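Local coordinates for protein ebony (Drosophila melanogaster, PDB 6DYM) that forms the C-terminal condensation domain of a nonribosomal peptide synthetase and probably couples a carrier-bound amino acid to an amine by forming a peptide-like amide bond, at residues D19-S24 and S122-T127; E5-R10 and V63-N68; N49-V54 and P85-K90; G115-L120 and K154-I159; F183-Y188 and Q204-H209. All coordinates share one frame; numbering follows the deposited sequence.

How the interactions relate
All five contacts lie in a single domain whose strand order is consistent with the GNAT N-acetyltransferase fold. Interaction 1, partly buried, lies closest to the chain's centre, about 7 Å between centres. It lays a helix across strand 119-127, which interaction 4 joins to strand 158-163. Interactions 2 and 5 pair the outermost strands, 4-8 and 178-184, with their neighbours. Interaction 3 is a surface contact, but Ile51 reaches Phe123 of interaction 1, and Trp52 meets Leu9 and Arg10 of interaction 2. All three sheet pairings rest on backbone bonds. Interactions 4 and 5 add side-chain bonds across the segments, and interaction 2 adds apolar contacts. The helix contacts of interactions 1 and 3 rely on packing.

Interaction 1 of 5, residues D19-S24 and S122-T127; sequences DIIVAS and SFMMGT
Ile20, Ile21 and Ser24 of helix 14-25 rest on Met124, Gly126 and Thr127 of strand 119-127. The short axes cross at 89° and approach to 7.1 Å. Ile20 meets the backbone with CG2, the branch anti to its own N. Ile20 CG2 lies 3.6 Å from Gly126 C. Ile21 uses both branches: its CG2 stands 4.0 Å from Met124 SD, and its CD1 faces Met124 CB. The Ile21 and Met124 side chains cross at about a right angle. Ser24 OG sits 3.9 Å from Gly126 CA, while Ser24 CB lies near Thr127 O.

Gly126 is the close point of the crossing. A CB there would fall 3.3 Å from Ile20 CG2 and equally close to Ile21 CD1.

Further out, Ile20 also touches Ile72 of strand 71-80, and Ile21 touches Leu48 of helix 41-58. Thr127 turns its side chain away from the helix, and its OG1 bonds to Asn136. Phe123 and Met124 both face Leu77, which makes a classic beta bulge. This is consistent with GNAT folds, where a bulge in the fourth strand accompanies the splaying of the central parallel strands.

The segments share no hydrogen bond. The helix is therefore held here by shape and apolar surface, with a glycine setting how near it comes.

Interaction 2 of 5, residues E5-R10 and V63-N68; sequences EAVPLR and VVYDTN
Val7 pairs with Val63, and Glu5 with Tyr65, through two hydrogen-bonded antiparallel pairs. Val7 N reaches Val63 O at 2.9 Å with an N-H...O angle of 170°. Val63 N returns a bond to Val7 O. Tyr65 N reaches Glu5 O at 2.8 Å, and Glu5 N bonds to Tyr65 O. Ala6 and Val64 form the non-hydrogen-bonded pair between them and face Phe142 of helix 133-153.

Apolar contacts line the opposite face. Val7 CG2, anti to the carbonyl carbon and beside the backbone N, meets Tyr65 CD2 at 3.6 Å. Further on, Leu9 CD1 meets Val63 CG1, also at 3.6 Å. Beyond the strand, Glu5 CB touches Thr67 CG2.

The polar ends have partners outside these two segments. Tyr65 OH bonds to His13 NE2, and Arg10 NH1 makes a salt bridge to Glu12. An alanine in place of Tyr65 would probably uncover Val7 and leave His13 without its hydroxyl partner.

Backbone bonds thus fix the register of this edge strand, while Tyr65 ties strand 62-66 to His13, just past it.

Interaction 3 of 5, residues N49-V54 and P85-K90; sequences NDIWNV and PEVDIK
Helix 41-58 meets the loop before helix 93-111 where Ile51 and Val54 pack on Pro85 and Asp50 packs on Val87. Asp50 CB lies 3.7 Å from Val87 CG2, and Asp50 OD2 is at 3.8 Å from the same methyl. The two side chains cross at about a right angle. Ile51 uses CG2, which is 4.1 Å from Pro85 CG and a little farther from Val87 CB. This methyl is anti to the carbonyl carbon, while CG1 takes the crowded position between N and the carbonyl carbon (chi1 67°).

The helix is the second of the two that follow the first strand, as in GNAT folds. It is kinked here: Asn53 N and Val54 N have no bond to the turn before.

Phe79 of strand 71-80 touches Ile51, Val54 and Pro85 alike, so the helix and the loop share one aromatic neighbour on the sheet. Val54 CG1 approaches Pro85 CG at 4.4 Å. At the exposed end, Asp50 OD2 and Asp88 OD1 are 5.6 Å apart, and their like charges would probably repel weakly.

Interaction 4 of 5, residues G115-L120 and K154-I159; sequences GLNQIL and KQFAGI
Gln118 O is gripped by two backbone donors. Ala157 N reaches it at 2.8 Å, and Gly158 N reaches it at 3.3 Å. The glycine N approaches nearly along the C=O axis, while the alanine N comes in more bent, at a C=O...N angle of 131°. Leu120 N then bonds to Gly158 O at 2.9 Å.

The Phe156 ring is held between two residues of 115-120. On one face Leu120 CB stands 3.7 Å above the ring plane, offset toward the rim. Over the opposite face lies the Asn117 amide, stacked with its plane 18° from that of the ring. With CG anti to the backbone N (chi1 -162°), Asn117 brings its amide over the ring, and Asn117 ND2 donates to Lys154 O at 3.3 Å.

Gln155, with positive phi, follows helix 133-153 in the Schellman motif that closes its C-terminal end. A water donates to both Gln118 OE1 and Gln155 O.

The contact joins the starts of the two parallel strands of the beta-alpha-beta unit, where helix 133-153 ends. Paired donors on one carbonyl and a ring clasped on both faces imply that helix end and strand starts are fixed together.

Interaction 5 of 5, residues F183-Y188 and Q204-H209; sequences FQVNEY and QRAIVH
Arg205 curls over Gln184 of the neighbouring strand. Its CB lies 3.7 Å from Phe183 O. The chain bends at chi2 (-65°) and chi3 (-61°). NE stays near Phe183 O and bonds to Asn182 OD1. At CZ the guanidinium is laid flat over the Gln184 backbone, with Gln184 CA 3.7 Å above the centre of its plane. NH1 donates to Gln184 OE1 at 3.2 Å, tilted from the guanidinium plane, and also to Asp202 O. An alanine here would probably leave Gln184 OE1, Asn182 OD1 and Asp202 O without their guanidinium donors and uncover the Gln184 backbone.

Strands 178-184 and 205-212 run antiparallel at one edge of the sheet, as the last two strands of a GNAT fold do. Phe183 N reaches Ala206 O at 2.9 Å, and Ala206 N reaches Phe183 O at 2.8 Å.

Past this pair, strand 178-184 gives way to a 3-10 turn. Val185 N bonds to Gln204 O at 3.3 Å, and a water links that oxygen to Asn186 N. Gln184 NE2 donates to Asn186 OD1 on a lone pair, at 2.8 Å. Val185 CG1 packs on Ala206 CB and CG2 on the Gln204 side chain, whose amide bonds to Asp30 and Trp34.

Interaction 1 of 5, residues D19-S24 and S122-T127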
# COMPACT_ATOMS: atom_id res chain seq x y z
N ASP A 19 3.94 8.60 -11.18
CA ASP A 19 3.75 9.97 -10.71
C ASP A 19 2.89 10.02 -9.46
O ASP A 19 3.20 10.74 -8.51
CB ASP A 19 3.14 10.82 -11.82
CG ASP A 19 4.06 10.99 -13.01
OD1 ASP A 19 5.29 10.78 -12.83
OD2 ASP A 19 3.57 11.32 -14.11
N ILE A 20 1.80 9.25 -9.45
CA ILE A 20 0.91 9.26 -8.29
C ILE A 20 1.62 8.69 -7.06
O ILE A 20 1.54 9.26 -5.97
CB ILE A 20 -0.39 8.50 -8.60
CG1 ILE A 20 -1.30 9.37 -9.48
CG2 ILE A 20 -1.13 8.12 -7.31
CD1 ILE A 20 -2.66 8.79 -9.72
N ILE A 21 2.32 7.56 -7.23
CA ILE A 21 2.97 6.92 -6.09
C ILE A 21 4.11 7.78 -5.56
O ILE A 21 4.26 7.95 -4.34
CB ILE A 21 3.45 5.51 -6.47
CG1 ILE A 21 2.25 4.57 -6.68
CG2 ILE A 21 4.39 4.96 -5.41
CD1 ILE A 21 1.38 4.40 -5.45
N VAL A 22 4.94 8.32 -6.46
CA VAL A 22 6.06 9.15 -6.03
C VAL A 22 5.56 10.37 -5.26
O VAL A 22 6.07 10.69 -4.18
CB VAL A 22 6.92 9.56 -7.24
CG1 VAL A 22 7.88 10.69 -6.87
CG2 VAL A 22 7.69 8.37 -7.78
N ALA A 23 4.55 11.05 -5.79
CA ALA A 23 4.00 12.21 -5.10
C ALA A 23 3.35 11.81 -3.78
O ALA A 23 3.50 12.52 -2.78
CB ALA A 23 2.98 12.91 -6.00
N SER A 24 2.65 10.67 -3.75
CA SER A 24 1.92 10.29 -2.56
C SER A 24 2.85 9.83 -1.44
O SER A 24 2.51 9.99 -0.26
CB SER A 24 0.91 9.19 -2.89
OG SER A 24 0.58 8.42 -1.75
N SER A 122 -3.09 -5.71 -0.23
CA SER A 122 -3.16 -4.31 -0.66
C SER A 122 -1.85 -3.66 -0.27
O SER A 122 -1.64 -3.31 0.89
CB SER A 122 -4.35 -3.60 -0.02
OG SER A 122 -4.39 -2.24 -0.41
N PHE A 123 -0.93 -3.52 -1.22
CA PHE A 123 0.41 -3.12 -0.84
C PHE A 123 0.74 -1.67 -1.17
O PHE A 123 1.61 -1.10 -0.50
CB PHE A 123 1.44 -4.09 -1.45
CG PHE A 123 1.84 -3.78 -2.87
CD1 PHE A 123 2.98 -3.04 -3.13
CD2 PHE A 123 1.12 -4.29 -3.93
CE1 PHE A 123 3.37 -2.77 -4.43
CE2 PHE A 123 1.50 -4.02 -5.23
CZ PHE A 123 2.63 -3.26 -5.48
N MET A 124 0.06 -1.05 -2.13
CA MET A 124 0.18 0.39 -2.34
C MET A 124 -1.17 0.98 -2.71
O MET A 124 -1.94 0.37 -3.46
CB MET A 124 1.21 0.74 -3.43
CG MET A 124 2.63 0.33 -3.11
SD MET A 124 3.89 1.17 -4.09
CE MET A 124 5.38 0.36 -3.50
N MET A 125 -1.45 2.15 -2.15
CA MET A 125 -2.61 2.96 -2.51
C MET A 125 -2.16 4.41 -2.54
O MET A 125 -1.46 4.86 -1.63
CB MET A 125 -3.75 2.78 -1.50
CG MET A 125 -5.14 2.81 -2.10
SD MET A 125 -6.44 2.40 -0.90
CE MET A 125 -6.94 0.77 -1.45
N GLY A 126 -2.54 5.13 -3.58
CA GLY A 126 -2.14 6.52 -3.71
C GLY A 126 -3.17 7.32 -4.48
O GLY A 126 -3.94 6.77 -5.27
N THR A 127 -3.18 8.63 -4.23
CA THR A 127 -4.05 9.57 -4.93
C THR A 127 -3.21 10.71 -5.48
O THR A 127 -2.15 11.03 -4.94
CB THR A 127 -5.12 10.14 -4.02
OG1 THR A 127 -4.49 10.79 -2.91
CG2 THR A 127 -6.06 9.06 -3.51

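Interaction 2 of 5, residues E5-R10 and V63-N68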
# COMPACT_ATOMS: atom_id res chain seq x y z
N GLU A 5 -14.35 6.01 -11.84
CA GLU A 5 -14.45 4.69 -12.43
C GLU A 5 -13.15 3.93 -12.21
O GLU A 5 -12.07 4.48 -12.41
CB GLU A 5 -14.76 4.77 -13.93
CG GLU A 5 -14.79 3.42 -14.61
CD GLU A 5 -14.98 3.54 -16.11
OE1 GLU A 5 -14.95 4.68 -16.64
OE2 GLU A 5 -15.14 2.49 -16.77
N ALA A 6 -13.27 2.67 -11.80
CA ALA A 6 -12.11 1.80 -11.60
C ALA A 6 -11.82 1.04 -12.88
O ALA A 6 -12.70 0.36 -13.42
CB ALA A 6 -12.37 0.83 -10.45
N VAL A 7 -10.58 1.13 -13.35
CA VAL A 7 -10.16 0.51 -14.60
C VAL A 7 -8.97 -0.41 -14.33
O VAL A 7 -8.01 0.02 -13.67
CB VAL A 7 -9.81 1.58 -15.65
CG1 VAL A 7 -9.08 0.97 -16.83
CG2 VAL A 7 -11.08 2.30 -16.11
N PRO A 8 -8.99 -1.66 -14.79
CA PRO A 8 -7.83 -2.54 -14.57
C PRO A 8 -6.55 -1.91 -15.10
O PRO A 8 -6.54 -1.18 -16.10
CB PRO A 8 -8.19 -3.81 -15.35
CG PRO A 8 -9.68 -3.81 -15.40
CD PRO A 8 -10.09 -2.36 -15.48
N LEU A 9 -5.46 -2.20 -14.40
CA LEU A 9 -4.15 -1.66 -14.75
C LEU A 9 -3.73 -2.12 -16.14
O LEU A 9 -3.84 -3.31 -16.48
CB LEU A 9 -3.13 -2.12 -13.71
CG LEU A 9 -1.93 -1.21 -13.43
CD1 LEU A 9 -2.38 0.12 -12.87
CD2 LEU A 9 -0.98 -1.91 -12.47
N ARG A 10 -3.25 -1.18 -16.95
CA ARG A 10 -2.72 -1.46 -18.28
C ARG A 10 -1.24 -1.11 -18.33
O ARG A 10 -0.73 -0.35 -17.50
CB ARG A 10 -3.46 -0.67 -19.36
CG ARG A 10 -4.90 -1.07 -19.57
CD ARG A 10 -5.52 -0.27 -20.70
NE ARG A 10 -6.85 0.22 -20.36
CZ ARG A 10 -7.19 1.50 -20.29
NH1 ARG A 10 -6.29 2.45 -20.54
NH2 ARG A 10 -8.43 1.85 -19.97
N VAL A 63 -6.56 1.46 -11.64
CA VAL A 63 -6.47 2.91 -11.52
C VAL A 63 -7.89 3.46 -11.40
O VAL A 63 -8.87 2.83 -11.79
CB VAL A 63 -5.73 3.55 -12.72
CG1 VAL A 63 -4.26 3.17 -12.71
CG2 VAL A 63 -6.38 3.12 -14.04
N VAL A 64 -7.99 4.67 -10.85
CA VAL A 64 -9.27 5.35 -10.70
C VAL A 64 -9.26 6.57 -11.60
O VAL A 64 -8.38 7.44 -11.48
CB VAL A 64 -9.54 5.75 -9.24
CG1 VAL A 64 -10.84 6.55 -9.15
CG2 VAL A 64 -9.63 4.51 -8.37
N TYR A 65 -10.24 6.64 -12.50
CA TYR A 65 -10.42 7.78 -13.39
C TYR A 65 -11.44 8.75 -12.81
O TYR A 65 -12.46 8.33 -12.26
CB TYR A 65 -10.89 7.31 -14.77
CG TYR A 65 -9.78 6.83 -15.69
CD1 TYR A 65 -9.09 7.71 -16.52
CD2 TYR A 65 -9.42 5.48 -15.73
CE1 TYR A 65 -8.08 7.27 -17.35
CE2 TYR A 65 -8.41 5.03 -16.56
CZ TYR A 65 -7.74 5.93 -17.37
OH TYR A 65 -6.73 5.49 -18.20
N ASP A 66 -11.14 10.04 -12.91
CA ASP A 66 -12.17 11.08 -12.80
C ASP A 66 -12.91 11.06 -14.13
O ASP A 66 -12.38 11.50 -15.15
CB ASP A 66 -11.54 12.44 -12.51
CG ASP A 66 -12.58 13.56 -12.34
OD1 ASP A 66 -13.74 13.42 -12.77
OD2 ASP A 66 -12.20 14.61 -11.77
N THR A 67 -14.13 10.51 -14.13
CA THR A 67 -14.86 10.36 -15.39
C THR A 67 -15.22 11.70 -16.01
O THR A 67 -15.42 11.77 -17.23
CB THR A 67 -16.14 9.54 -15.17
OG1 THR A 67 -17.03 10.25 -14.30
CG2 THR A 67 -15.80 8.18 -14.56
N ASN A 68 -15.26 12.78 -15.23
CA ASN A 68 -15.52 14.10 -15.79
C ASN A 68 -14.33 14.59 -16.62
O ASN A 68 -14.52 15.13 -17.71
CB ASN A 68 -15.85 15.09 -14.68
CG ASN A 68 -16.07 16.50 -15.20
OD1 ASN A 68 -15.13 17.29 -15.30
ND2 ASN A 68 -17.32 16.82 -15.52

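Interaction 3 of 5, residues N49-V54 and P85-K90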
# COMPACT_ATOMS: atom_id res chain seq x y z
N ASN A 49 9.07 0.24 -11.53
CA ASN A 49 9.50 -0.18 -12.86
C ASN A 49 9.95 -1.63 -12.86
O ASN A 49 9.71 -2.37 -13.83
CB ASN A 49 10.63 0.73 -13.36
CG ASN A 49 10.11 2.08 -13.85
OD1 ASN A 49 9.09 2.16 -14.54
ND2 ASN A 49 10.83 3.14 -13.51
N ASP A 50 10.59 -2.08 -11.77
CA ASP A 50 11.06 -3.45 -11.70
C ASP A 50 9.92 -4.46 -11.67
O ASP A 50 10.07 -5.58 -12.15
CB ASP A 50 11.95 -3.64 -10.47
CG ASP A 50 13.39 -3.25 -10.72
OD1 ASP A 50 13.70 -2.85 -11.87
OD2 ASP A 50 14.21 -3.33 -9.78
N ILE A 51 8.77 -4.08 -11.12
CA ILE A 51 7.64 -5.00 -10.97
C ILE A 51 6.52 -4.71 -11.95
O ILE A 51 5.50 -5.42 -11.93
CB ILE A 51 7.09 -4.98 -9.53
CG1 ILE A 51 6.46 -3.62 -9.21
CG2 ILE A 51 8.19 -5.29 -8.54
CD1 ILE A 51 5.68 -3.59 -7.90
N TRP A 52 6.67 -3.71 -12.83
CA TRP A 52 5.52 -3.18 -13.55
C TRP A 52 4.83 -4.25 -14.40
O TRP A 52 3.60 -4.37 -14.38
CB TRP A 52 5.93 -2.01 -14.43
CG TRP A 52 4.75 -1.48 -15.17
CD1 TRP A 52 4.48 -1.61 -16.50
CD2 TRP A 52 3.63 -0.79 -14.60
NE1 TRP A 52 3.27 -1.02 -16.80
CE2 TRP A 52 2.73 -0.52 -15.64
CE3 TRP A 52 3.31 -0.38 -13.30
CZ2 TRP A 52 1.53 0.16 -15.44
CZ3 TRP A 52 2.12 0.29 -13.10
CH2 TRP A 52 1.25 0.56 -14.16
N ASN A 53 5.60 -5.03 -15.15
CA ASN A 53 4.99 -6.00 -16.06
C ASN A 53 4.22 -7.07 -15.28
O ASN A 53 3.07 -7.38 -15.59
CB ASN A 53 6.05 -6.63 -16.96
CG ASN A 53 6.61 -5.65 -17.97
OD1 ASN A 53 7.78 -5.28 -17.91
ND2 ASN A 53 5.77 -5.22 -18.91
N VAL A 54 4.85 -7.63 -14.24
CA VAL A 54 4.17 -8.61 -13.39
C VAL A 54 2.94 -8.00 -12.73
O VAL A 54 1.89 -8.64 -12.61
CB VAL A 54 5.16 -9.16 -12.34
CG1 VAL A 54 4.46 -10.17 -11.43
CG2 VAL A 54 6.36 -9.78 -13.03
N PRO A 85 6.27 -10.77 -6.46
CA PRO A 85 7.58 -10.81 -7.12
C PRO A 85 8.71 -10.56 -6.12
O PRO A 85 8.53 -9.89 -5.10
CB PRO A 85 7.50 -9.69 -8.16
CG PRO A 85 6.37 -8.82 -7.70
CD PRO A 85 5.40 -9.74 -7.04
N GLU A 86 9.88 -11.11 -6.44
CA GLU A 86 11.06 -10.98 -5.59
C GLU A 86 11.92 -9.84 -6.15
O GLU A 86 12.67 -10.03 -7.11
CB GLU A 86 11.85 -12.29 -5.55
CG GLU A 86 11.08 -13.54 -5.08
CD GLU A 86 10.55 -13.49 -3.64
OE1 GLU A 86 10.53 -14.56 -2.99
OE2 GLU A 86 10.13 -12.41 -3.16
N VAL A 87 11.79 -8.66 -5.56
CA VAL A 87 12.58 -7.50 -5.95
C VAL A 87 13.63 -7.25 -4.87
O VAL A 87 13.36 -7.41 -3.67
CB VAL A 87 11.69 -6.26 -6.18
CG1 VAL A 87 11.37 -5.53 -4.88
CG2 VAL A 87 12.34 -5.31 -7.18
N ASP A 88 14.83 -6.90 -5.30
CA ASP A 88 15.90 -6.51 -4.39
C ASP A 88 16.06 -5.00 -4.45
O ASP A 88 16.16 -4.42 -5.53
CB ASP A 88 17.22 -7.22 -4.74
CG ASP A 88 17.79 -6.75 -6.06
OD1 ASP A 88 17.27 -7.17 -7.12
OD2 ASP A 88 18.76 -5.97 -6.04
N ILE A 89 16.07 -4.37 -3.28
CA ILE A 89 15.98 -2.92 -3.16
C ILE A 89 17.34 -2.38 -2.75
O ILE A 89 17.98 -2.91 -1.83
CB ILE A 89 14.88 -2.51 -2.17
CG1 ILE A 89 13.52 -3.02 -2.67
CG2 ILE A 89 14.87 -1.00 -1.98
CD1 ILE A 89 12.67 -3.66 -1.60
N LYS A 90 17.79 -1.32 -3.43
CA LYS A 90 19.10 -0.74 -3.17
C LYS A 90 19.05 0.26 -2.02
O LYS A 90 19.95 0.28 -1.17
CB LYS A 90 19.62 -0.05 -4.43
CG LYS A 90 20.12 -0.99 -5.52
CD LYS A 90 21.08 -2.03 -4.96
CE LYS A 90 21.96 -2.60 -6.07
NZ LYS A 90 23.34 -2.03 -6.04

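Interaction 4 of 5, residues G115-L120 and K154-I159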
# COMPACT_ATOMS: atom_id res chain seq x y z
N GLY A 115 -2.20 -21.28 1.07
CA GLY A 115 -2.47 -21.54 -0.33
C GLY A 115 -2.57 -20.27 -1.15
O GLY A 115 -2.70 -19.15 -0.63
N LEU A 116 -2.50 -20.44 -2.46
CA LEU A 116 -2.61 -19.33 -3.39
C LEU A 116 -4.07 -18.89 -3.48
O LEU A 116 -5.00 -19.62 -3.14
CB LEU A 116 -2.08 -19.72 -4.77
CG LEU A 116 -0.58 -19.56 -5.05
CD1 LEU A 116 0.29 -19.94 -3.85
CD2 LEU A 116 -0.18 -20.39 -6.27
N ASN A 117 -4.26 -17.65 -3.95
CA ASN A 117 -5.59 -17.09 -4.18
C ASN A 117 -6.39 -17.00 -2.89
O ASN A 117 -7.62 -17.10 -2.90
CB ASN A 117 -6.35 -17.89 -5.24
CG ASN A 117 -7.53 -17.13 -5.82
OD1 ASN A 117 -7.48 -16.71 -6.97
ND2 ASN A 117 -8.58 -16.95 -5.03
N GLN A 118 -5.71 -16.82 -1.76
CA GLN A 118 -6.35 -16.68 -0.46
C GLN A 118 -6.22 -15.28 0.11
O GLN A 118 -7.21 -14.69 0.56
CB GLN A 118 -5.76 -17.69 0.53
CG GLN A 118 -5.98 -19.15 0.16
CD GLN A 118 -7.36 -19.65 0.51
OE1 GLN A 118 -8.22 -18.87 0.95
NE2 GLN A 118 -7.60 -20.94 0.32
N ILE A 119 -5.02 -14.73 0.11
CA ILE A 119 -4.73 -13.45 0.76
C ILE A 119 -4.46 -12.42 -0.33
O ILE A 119 -3.45 -12.49 -1.03
CB ILE A 119 -3.54 -13.57 1.71
CG1 ILE A 119 -3.72 -14.77 2.65
CG2 ILE A 119 -3.38 -12.30 2.50
CD1 ILE A 119 -2.53 -15.00 3.56
N LEU A 120 -5.37 -11.45 -0.46
CA LEU A 120 -5.15 -10.31 -1.34
C LEU A 120 -4.40 -9.24 -0.56
O LEU A 120 -4.93 -8.67 0.40
CB LEU A 120 -6.48 -9.76 -1.87
CG LEU A 120 -6.28 -8.64 -2.88
CD1 LEU A 120 -5.58 -9.17 -4.14
CD2 LEU A 120 -7.60 -7.97 -3.23
N LYS A 154 -12.54 -12.10 -7.54
CA LYS A 154 -11.40 -12.97 -7.79
C LYS A 154 -11.32 -14.14 -6.81
O LYS A 154 -10.35 -14.91 -6.86
CB LYS A 154 -10.10 -12.17 -7.77
CG LYS A 154 -10.04 -11.07 -8.82
CD LYS A 154 -9.49 -11.60 -10.13
CE LYS A 154 -9.41 -10.50 -11.18
NZ LYS A 154 -8.79 -11.02 -12.44
N GLN A 155 -12.29 -14.26 -5.90
CA GLN A 155 -12.42 -15.43 -5.02
C GLN A 155 -11.30 -15.51 -3.98
O GLN A 155 -10.86 -16.59 -3.61
CB GLN A 155 -12.49 -16.74 -5.81
CG GLN A 155 -13.62 -16.79 -6.84
CD GLN A 155 -13.78 -18.17 -7.45
OE1 GLN A 155 -13.31 -19.17 -6.90
NE2 GLN A 155 -14.44 -18.24 -8.60
N PHE A 156 -10.85 -14.35 -3.49
CA PHE A 156 -9.92 -14.36 -2.37
C PHE A 156 -10.68 -14.52 -1.06
O PHE A 156 -11.88 -14.26 -0.98
CB PHE A 156 -9.08 -13.08 -2.36
CG PHE A 156 -7.94 -13.09 -3.34
CD1 PHE A 156 -8.17 -12.83 -4.68
CD2 PHE A 156 -6.65 -13.38 -2.93
CE1 PHE A 156 -7.12 -12.84 -5.60
CE2 PHE A 156 -5.60 -13.39 -3.84
CZ PHE A 156 -5.84 -13.12 -5.17
N ALA A 157 -9.96 -14.97 -0.03
CA ALA A 157 -10.58 -15.13 1.28
C ALA A 157 -10.62 -13.83 2.07
O ALA A 157 -11.55 -13.61 2.85
CB ALA A 157 -9.84 -16.21 2.09
N GLY A 158 -9.63 -12.96 1.88
CA GLY A 158 -9.65 -11.69 2.58
C GLY A 158 -8.60 -10.75 2.06
O GLY A 158 -7.80 -11.09 1.17
N ILE A 159 -8.60 -9.55 2.63
CA ILE A 159 -7.68 -8.47 2.26
C ILE A 159 -6.75 -8.19 3.43
O ILE A 159 -7.19 -8.08 4.58
CB ILE A 159 -8.46 -7.20 1.85
CG1 ILE A 159 -9.35 -7.49 0.64
CG2 ILE A 159 -7.49 -6.07 1.55
CD1 ILE A 159 -10.33 -6.40 0.34
O HOH W 1 -10.55 -18.22 -1.13

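Interaction 5 of 5, residues F183-Y188 and Q204-H209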
# COMPACT_ATOMS: atom_id res chain seq x y z
N PHE A 183 1.77 -2.03 16.25
CA PHE A 183 3.17 -1.95 16.65
C PHE A 183 3.64 -0.50 16.72
O PHE A 183 3.35 0.30 15.83
CB PHE A 183 4.06 -2.74 15.69
CG PHE A 183 5.44 -3.00 16.25
CD1 PHE A 183 5.66 -4.07 17.10
CD2 PHE A 183 6.50 -2.17 15.94
CE1 PHE A 183 6.92 -4.31 17.62
CE2 PHE A 183 7.76 -2.40 16.45
CZ PHE A 183 7.97 -3.47 17.30
N GLN A 184 4.38 -0.19 17.78
CA GLN A 184 4.99 1.12 17.98
C GLN A 184 6.26 1.19 17.13
O GLN A 184 7.24 0.50 17.42
CB GLN A 184 5.29 1.33 19.46
CG GLN A 184 5.65 2.75 19.86
CD GLN A 184 5.73 2.89 21.37
OE1 GLN A 184 4.78 2.60 22.08
NE2 GLN A 184 6.89 3.33 21.86
N VAL A 185 6.26 2.05 16.11
CA VAL A 185 7.31 1.99 15.10
C VAL A 185 8.67 2.39 15.67
O VAL A 185 9.71 1.95 15.16
CB VAL A 185 6.95 2.84 13.86
CG1 VAL A 185 5.52 2.53 13.40
CG2 VAL A 185 7.12 4.32 14.14
N ASN A 186 8.71 3.20 16.74
CA ASN A 186 10.01 3.58 17.29
C ASN A 186 10.65 2.49 18.15
O ASN A 186 11.74 2.70 18.67
CB ASN A 186 9.92 4.90 18.08
CG ASN A 186 9.08 4.81 19.35
OD1 ASN A 186 8.87 3.73 19.92
ND2 ASN A 186 8.57 5.95 19.79
N GLU A 187 10.00 1.34 18.29
CA GLU A 187 10.59 0.21 18.99
C GLU A 187 11.23 -0.81 18.04
O GLU A 187 11.86 -1.76 18.52
CB GLU A 187 9.54 -0.49 19.86
CG GLU A 187 8.87 0.42 20.88
CD GLU A 187 9.56 0.44 22.22
OE1 GLU A 187 8.90 0.76 23.23
OE2 GLU A 187 10.77 0.12 22.28
N TYR A 188 11.09 -0.64 16.73
CA TYR A 188 11.65 -1.61 15.80
C TYR A 188 13.17 -1.47 15.75
O TYR A 188 13.70 -0.36 15.60
CB TYR A 188 11.06 -1.43 14.40
CG TYR A 188 11.72 -2.35 13.39
CD1 TYR A 188 11.53 -3.73 13.46
CD2 TYR A 188 12.56 -1.85 12.40
CE1 TYR A 188 12.14 -4.58 12.55
CE2 TYR A 188 13.17 -2.69 11.48
CZ TYR A 188 12.96 -4.05 11.57
OH TYR A 188 13.56 -4.90 10.67
N GLN A 204 3.07 7.05 16.88
CA GLN A 204 3.09 6.58 15.51
C GLN A 204 3.10 5.05 15.50
O GLN A 204 4.04 4.43 16.00
CB GLN A 204 4.29 7.11 14.73
CG GLN A 204 4.31 6.61 13.30
CD GLN A 204 5.38 7.26 12.45
OE1 GLN A 204 6.00 8.23 12.86
NE2 GLN A 204 5.60 6.71 11.25
N ARG A 205 2.05 4.47 14.92
CA ARG A 205 1.88 3.02 14.88
C ARG A 205 2.01 2.50 13.45
O ARG A 205 1.87 3.23 12.47
CB ARG A 205 0.51 2.62 15.45
CG ARG A 205 -0.01 3.55 16.54
CD ARG A 205 0.89 3.49 17.77
NE ARG A 205 0.93 2.14 18.33
CZ ARG A 205 1.60 1.81 19.43
NH1 ARG A 205 2.28 2.73 20.09
NH2 ARG A 205 1.58 0.56 19.87
N ALA A 206 2.32 1.21 13.36
CA ALA A 206 2.10 0.41 12.16
C ALA A 206 1.06 -0.63 12.54
O ALA A 206 1.25 -1.37 13.51
CB ALA A 206 3.38 -0.25 11.67
N ILE A 207 -0.04 -0.67 11.80
CA ILE A 207 -1.18 -1.51 12.16
C ILE A 207 -1.40 -2.52 11.04
O ILE A 207 -1.56 -2.13 9.88
CB ILE A 207 -2.44 -0.68 12.43
CG1 ILE A 207 -2.13 0.39 13.48
CG2 ILE A 207 -3.56 -1.59 12.90
CD1 ILE A 207 -3.33 1.03 14.12
N VAL A 208 -1.40 -3.80 11.41
CA VAL A 208 -1.65 -4.89 10.47
C VAL A 208 -3.15 -5.18 10.47
O VAL A 208 -3.73 -5.50 11.52
CB VAL A 208 -0.84 -6.14 10.84
CG1 VAL A 208 -1.15 -7.28 9.88
CG2 VAL A 208 0.64 -5.83 10.80
N HIS A 209 -3.77 -5.07 9.30
CA HIS A 209 -5.22 -5.12 9.16
C HIS A 209 -5.62 -6.28 8.26
O HIS A 209 -4.97 -6.56 7.25
CB HIS A 209 -5.77 -3.81 8.59
CG HIS A 209 -6.00 -2.75 9.61
ND1 HIS A 209 -5.42 -1.50 9.52
CD2 HIS A 209 -6.76 -2.73 10.73
CE1 HIS A 209 -5.81 -0.76 10.55
NE2 HIS A 209 -6.62 -1.49 11.30
O HOH W 2 6.52 4.99 17.44